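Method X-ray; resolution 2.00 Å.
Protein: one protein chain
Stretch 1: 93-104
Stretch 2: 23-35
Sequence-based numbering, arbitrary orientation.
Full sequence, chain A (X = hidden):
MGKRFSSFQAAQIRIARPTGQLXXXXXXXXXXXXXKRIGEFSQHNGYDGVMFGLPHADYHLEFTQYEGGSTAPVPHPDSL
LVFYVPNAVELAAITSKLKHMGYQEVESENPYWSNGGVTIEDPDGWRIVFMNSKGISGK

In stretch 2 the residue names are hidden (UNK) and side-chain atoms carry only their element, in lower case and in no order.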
# COMPACT_ATOMS: atom_id res chain seq x y z
N ALA A 93 13.82 18.83 -1.76
CA ALA A 93 13.97 18.79 -3.21
C ALA A 93 12.83 18.07 -3.92
O ALA A 93 12.29 18.57 -4.90
CB ALA A 93 15.29 18.15 -3.58
N ILE A 94 12.48 16.88 -3.44
CA ILE A 94 11.42 16.13 -4.10
C ILE A 94 10.05 16.79 -3.94
O ILE A 94 9.32 16.94 -4.93
CB ILE A 94 11.37 14.65 -3.59
CG1 ILE A 94 10.33 13.87 -4.40
CG2 ILE A 94 11.01 14.59 -2.11
CD1 ILE A 94 10.55 13.94 -5.91
N THR A 95 9.71 17.21 -2.73
CA THR A 95 8.42 17.85 -2.49
C THR A 95 8.31 19.16 -3.28
O THR A 95 7.22 19.54 -3.71
CB THR A 95 8.20 18.14 -0.99
OG1 THR A 95 9.27 18.95 -0.50
CG2 THR A 95 8.13 16.84 -0.20
N SER A 96 9.44 19.83 -3.47
CA SER A 96 9.47 21.09 -4.21
C SER A 96 9.24 20.86 -5.69
O SER A 96 8.56 21.64 -6.36
CB SER A 96 10.81 21.78 -4.01
OG SER A 96 10.86 22.98 -4.75
N LYS A 97 9.81 19.78 -6.21
CA LYS A 97 9.66 19.43 -7.61
C LYS A 97 8.20 19.09 -7.92
O LYS A 97 7.66 19.48 -8.95
CB LYS A 97 10.55 18.22 -7.93
CG LYS A 97 10.40 17.69 -9.35
CD LYS A 97 11.24 16.45 -9.58
CE LYS A 97 11.02 15.88 -10.97
NZ LYS A 97 11.82 14.65 -11.23
N LEU A 98 7.55 18.36 -7.01
CA LEU A 98 6.16 17.97 -7.18
C LEU A 98 5.21 19.16 -7.16
O LEU A 98 4.26 19.22 -7.94
CB LEU A 98 5.76 16.95 -6.10
CG LEU A 98 6.48 15.59 -6.16
CD1 LEU A 98 6.04 14.74 -4.98
CD2 LEU A 98 6.19 14.88 -7.48
N LYS A 99 5.46 20.12 -6.27
CA LYS A 99 4.62 21.30 -6.18
C LYS A 99 4.80 22.18 -7.42
O LYS A 99 3.85 22.79 -7.91
CB LYS A 99 4.95 22.10 -4.91
CG LYS A 99 4.74 21.32 -3.62
CD LYS A 99 4.99 22.17 -2.39
CE LYS A 99 3.92 23.22 -2.21
NZ LYS A 99 4.07 23.95 -0.92
N HIS A 100 6.03 22.24 -7.93
CA HIS A 100 6.31 23.03 -9.12
C HIS A 100 5.74 22.36 -10.36
O HIS A 100 5.54 23.01 -11.39
CB HIS A 100 7.81 23.26 -9.26
CG HIS A 100 8.37 24.17 -8.21
ND1 HIS A 100 9.66 24.67 -8.25
CD2 HIS A 100 7.81 24.69 -7.09
CE1 HIS A 100 9.87 25.45 -7.20
NE2 HIS A 100 8.76 25.48 -6.48
N MET A 101 5.47 21.06 -10.26
CA MET A 101 4.88 20.31 -11.36
C MET A 101 3.36 20.52 -11.30
O MET A 101 2.65 20.17 -12.24
CB MET A 101 5.22 18.82 -11.27
CG MET A 101 6.63 18.48 -11.75
SD MET A 101 7.03 16.75 -11.57
CE MET A 101 6.24 16.12 -12.97
N GLY A 102 2.87 21.09 -10.20
CA GLY A 102 1.45 21.35 -10.07
C GLY A 102 0.68 20.61 -8.99
O GLY A 102 -0.51 20.85 -8.81
N TYR A 103 1.35 19.72 -8.26
CA TYR A 103 0.68 18.95 -7.22
C TYR A 103 0.57 19.72 -5.91
O TYR A 103 1.49 20.40 -5.49
CB TYR A 103 1.42 17.62 -7.04
CG TYR A 103 1.47 16.84 -8.34
CD1 TYR A 103 0.30 16.31 -8.89
CD2 TYR A 103 2.66 16.71 -9.06
CE1 TYR A 103 0.31 15.68 -10.14
CE2 TYR A 103 2.69 16.08 -10.30
CZ TYR A 103 1.50 15.58 -10.84
OH TYR A 103 1.49 14.99 -12.09
N GLN A 104 -0.60 19.58 -5.27
CA GLN A 104 -0.93 20.28 -4.03
C GLN A 104 -0.36 19.69 -2.76
O GLN A 104 -0.39 18.48 -2.55
CB GLN A 104 -2.45 20.30 -3.83
CG GLN A 104 -3.21 20.86 -4.99
CD GLN A 104 -2.94 22.33 -5.18
OE1 GLN A 104 -2.76 22.79 -6.31
NE2 GLN A 104 -2.94 23.08 -4.09
N UNK A 23 -2.64 8.28 -17.29
CA UNK A 23 -1.58 9.14 -17.79
C UNK A 23 -1.17 10.14 -16.72
O UNK A 23 0.02 10.44 -16.58
c UNK A 23 -2.03 9.87 -19.05
c UNK A 23 -2.15 8.94 -20.25
o UNK A 23 -3.19 9.00 -20.95
o UNK A 23 -1.20 8.15 -20.50
N UNK A 24 -2.14 10.65 -15.97
CA UNK A 24 -1.85 11.59 -14.90
C UNK A 24 -1.04 10.90 -13.81
O UNK A 24 -0.11 11.47 -13.24
o UNK A 24 -2.93 14.58 -16.84
o UNK A 24 -2.11 14.73 -14.81
c UNK A 24 -3.83 13.12 -15.19
c UNK A 24 -3.14 12.13 -14.30
c UNK A 24 -2.89 14.22 -15.64
N UNK A 25 -1.42 9.65 -13.53
CA UNK A 25 -0.75 8.83 -12.54
C UNK A 25 0.71 8.62 -12.95
O UNK A 25 1.62 8.71 -12.12
c UNK A 25 -2.82 7.67 -11.68
c UNK A 25 -0.62 6.47 -11.65
c UNK A 25 -1.48 7.47 -12.39
c UNK A 25 -2.71 8.19 -10.25
N UNK A 26 0.93 8.35 -14.24
CA UNK A 26 2.28 8.13 -14.75
C UNK A 26 3.15 9.39 -14.61
O UNK A 26 4.33 9.30 -14.24
c UNK A 26 1.37 5.79 -17.70
c UNK A 26 3.64 7.65 -16.81
c UNK A 26 2.24 7.67 -16.22
c UNK A 26 1.61 6.28 -16.30
N UNK A 27 2.57 10.55 -14.90
CA UNK A 27 3.30 11.80 -14.78
C UNK A 27 3.75 12.04 -13.34
O UNK A 27 4.88 12.45 -13.09
n UNK A 27 3.03 16.74 -15.61
n UNK A 27 3.60 18.76 -14.68
n UNK A 27 2.22 17.34 -13.54
c UNK A 27 2.34 15.45 -15.66
c UNK A 27 3.13 14.33 -15.02
c UNK A 27 2.45 12.98 -15.24
c UNK A 27 2.96 17.61 -14.61
N UNK A 28 2.86 11.78 -12.38
CA UNK A 28 3.18 11.97 -10.97
C UNK A 28 4.25 11.01 -10.48
O UNK A 28 5.26 11.42 -9.90
c UNK A 28 2.66 12.19 -5.87
c UNK A 28 2.22 13.19 -8.02
c UNK A 28 1.92 11.79 -10.11
c UNK A 28 2.17 11.93 -8.63
c UNK A 28 2.46 13.32 -6.65
c UNK A 28 2.62 10.92 -6.46
c UNK A 28 2.37 10.80 -7.83
N UNK A 29 4.02 9.71 -10.71
CA UNK A 29 4.94 8.68 -10.25
C UNK A 29 6.23 8.50 -11.03
O UNK A 29 7.29 8.28 -10.43
c UNK A 29 2.79 7.23 -6.62
c UNK A 29 1.89 7.62 -9.21
o UNK A 29 0.58 7.67 -5.79
c UNK A 29 3.68 7.13 -7.71
c UNK A 29 1.45 7.54 -6.85
c UNK A 29 0.99 7.73 -8.14
c UNK A 29 4.21 7.34 -10.15
c UNK A 29 3.24 7.33 -9.01
N UNK A 30 6.16 8.60 -12.34
CA UNK A 30 7.36 8.41 -13.13
C UNK A 30 8.11 9.73 -13.32
O UNK A 30 9.31 9.80 -13.09
o UNK A 30 6.51 5.86 -16.51
o UNK A 30 8.64 5.96 -17.06
c UNK A 30 7.01 7.79 -14.48
c UNK A 30 7.70 6.16 -16.26
c UNK A 30 8.03 6.78 -14.92
N UNK A 31 7.40 10.77 -13.74
CA UNK A 31 8.03 12.06 -13.94
C UNK A 31 8.24 12.79 -12.62
O UNK A 31 9.24 13.48 -12.43
c UNK A 31 6.42 13.51 -17.16
o UNK A 31 6.72 14.71 -16.92
c UNK A 31 6.97 12.43 -16.24
o UNK A 31 5.70 13.16 -18.13
c UNK A 31 7.19 12.95 -14.84
N UNK A 32 7.29 12.65 -11.70
CA UNK A 32 7.39 13.33 -10.43
C UNK A 32 8.33 12.66 -9.45
O UNK A 32 9.37 13.22 -9.10
N UNK A 33 7.95 11.47 -8.99
CA UNK A 33 8.77 10.73 -8.04
C UNK A 33 9.98 10.08 -8.67
O UNK A 33 10.95 9.77 -7.98
c UNK A 33 7.70 10.96 -5.27
c UNK A 33 6.95 10.14 -6.32
c UNK A 33 6.25 8.94 -5.67
c UNK A 33 7.94 9.64 -7.36
N UNK A 34 9.93 9.88 -9.98
CA UNK A 34 11.02 9.23 -10.68
C UNK A 34 11.15 7.78 -10.23
O UNK A 34 12.25 7.29 -9.97
c UNK A 34 12.33 9.98 -10.47
s UNK A 34 12.43 11.52 -11.40
N UNK A 35 10.01 7.11 -10.10
CA UNK A 35 10.00 5.71 -9.75
C UNK A 35 10.23 5.02 -11.09
O UNK A 35 9.76 5.50 -12.13
c UNK A 35 8.18 5.96 -7.88
c UNK A 35 8.63 5.29 -9.18
c UNK A 35 9.30 5.96 -6.87
c UNK A 35 6.98 5.20 -7.33

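Position 23 has two side-chain carbons, the second carrying two oxygens: a short carboxylate, Asp 23. It lies out of reach of stretch 1 and is exposed, as suits a charged group. Position 24 has one carbon more before its two oxygens, which makes it Glu 24; its CA-to-CB bond points sideways, and the end of the chain comes nearer to stretch 1.

Positions 25 and 26 each carry four carbons, forked at the first, with one arm two carbons long. They are Ile 25 and Ile 26. The CA-to-CB bonds of both point away from stretch 1. Ile 25 is buried, a fitting place for a branched hydrocarbon, and Ile 26, only partly exposed, keeps some of its surface from solvent too.

Position 27 shows three carbons, a nitrogen, then a carbon bearing two more nitrogens, the guanidinium of Arg 27. Its first three chi angles are all t, so the chain is extended and its end reaches the turn after the first helix. There NH1 and NH2 donate to Met 101 O at 3.1 and 3.0 Å, and NH1 also donates to Tyr 103 OH at 2.9 Å. A planar group with several N-H donors is well suited to serving two acceptors at once, while Met 101 CE lies over one of its faces.

Position 28 has one carbon and then a six-carbon ring without oxygen: Phe 28. Its edge meets the face of Tyr 103, with ring planes at 87° and CD1 3.7 Å from Tyr 103 CD2. Its CE1 lies 4.1 Å from Leu 98 CD2, so the apolar ring is well matched to its buried site.

Position 29 has one carbon, then a six-carbon ring bearing one oxygen: Tyr 29. Its CA-to-CB bond points away from stretch 1, and its hydroxyl is hydrogen-bonded elsewhere in the structure. Positions 30 and 31 both have three carbons, the third with two oxygens, hence Glu 30 and Glu 31. Glu 30 is out of reach and partly exposed, which a charged group tolerates. Glu 31 is exposed, as suits its carboxylate, yet its CB lies 3.8 Å from Met 101 CE and its backbone O accepts a hydrogen bond from Lys 97 NZ at 3.1 Å.

Position 32 has no side-chain atoms and is Gly 32. Its CA is 3.5 Å from Leu 98 CD2 and 3.6 Å from Met 101 SD; a CB would clash with that leucine methyl and with Phe 28 O.

Position 33 carries four carbons forked at the second, Leu 33. Although its CA-to-CB bond points away, the hydrocarbon is long enough for its end to come nearer, placing CD2 4.0 Å from Ile 94 CG1. Position 34, one carbon and a sulfur, is Cys 34, a small side chain whose SG is 3.2 Å from Lys 97 NZ. Position 35, again four carbons forked at the second, is Leu 35, out of reach but buried, as suits an apolar chain.

The helices run roughly antiparallel, at 146°, their axes approaching to 10.8 Å. Bare Gly 32 admits Leu 98, around which Phe 28 and Leu 33 pack. Polar bonds add to this apolar centre: Lys 97 holds one backbone carbonyl, and Arg 27 ties the turn at Met 101 to Tyr 103.

Stretch 2 23-35: DEIIRFYEEGLCL
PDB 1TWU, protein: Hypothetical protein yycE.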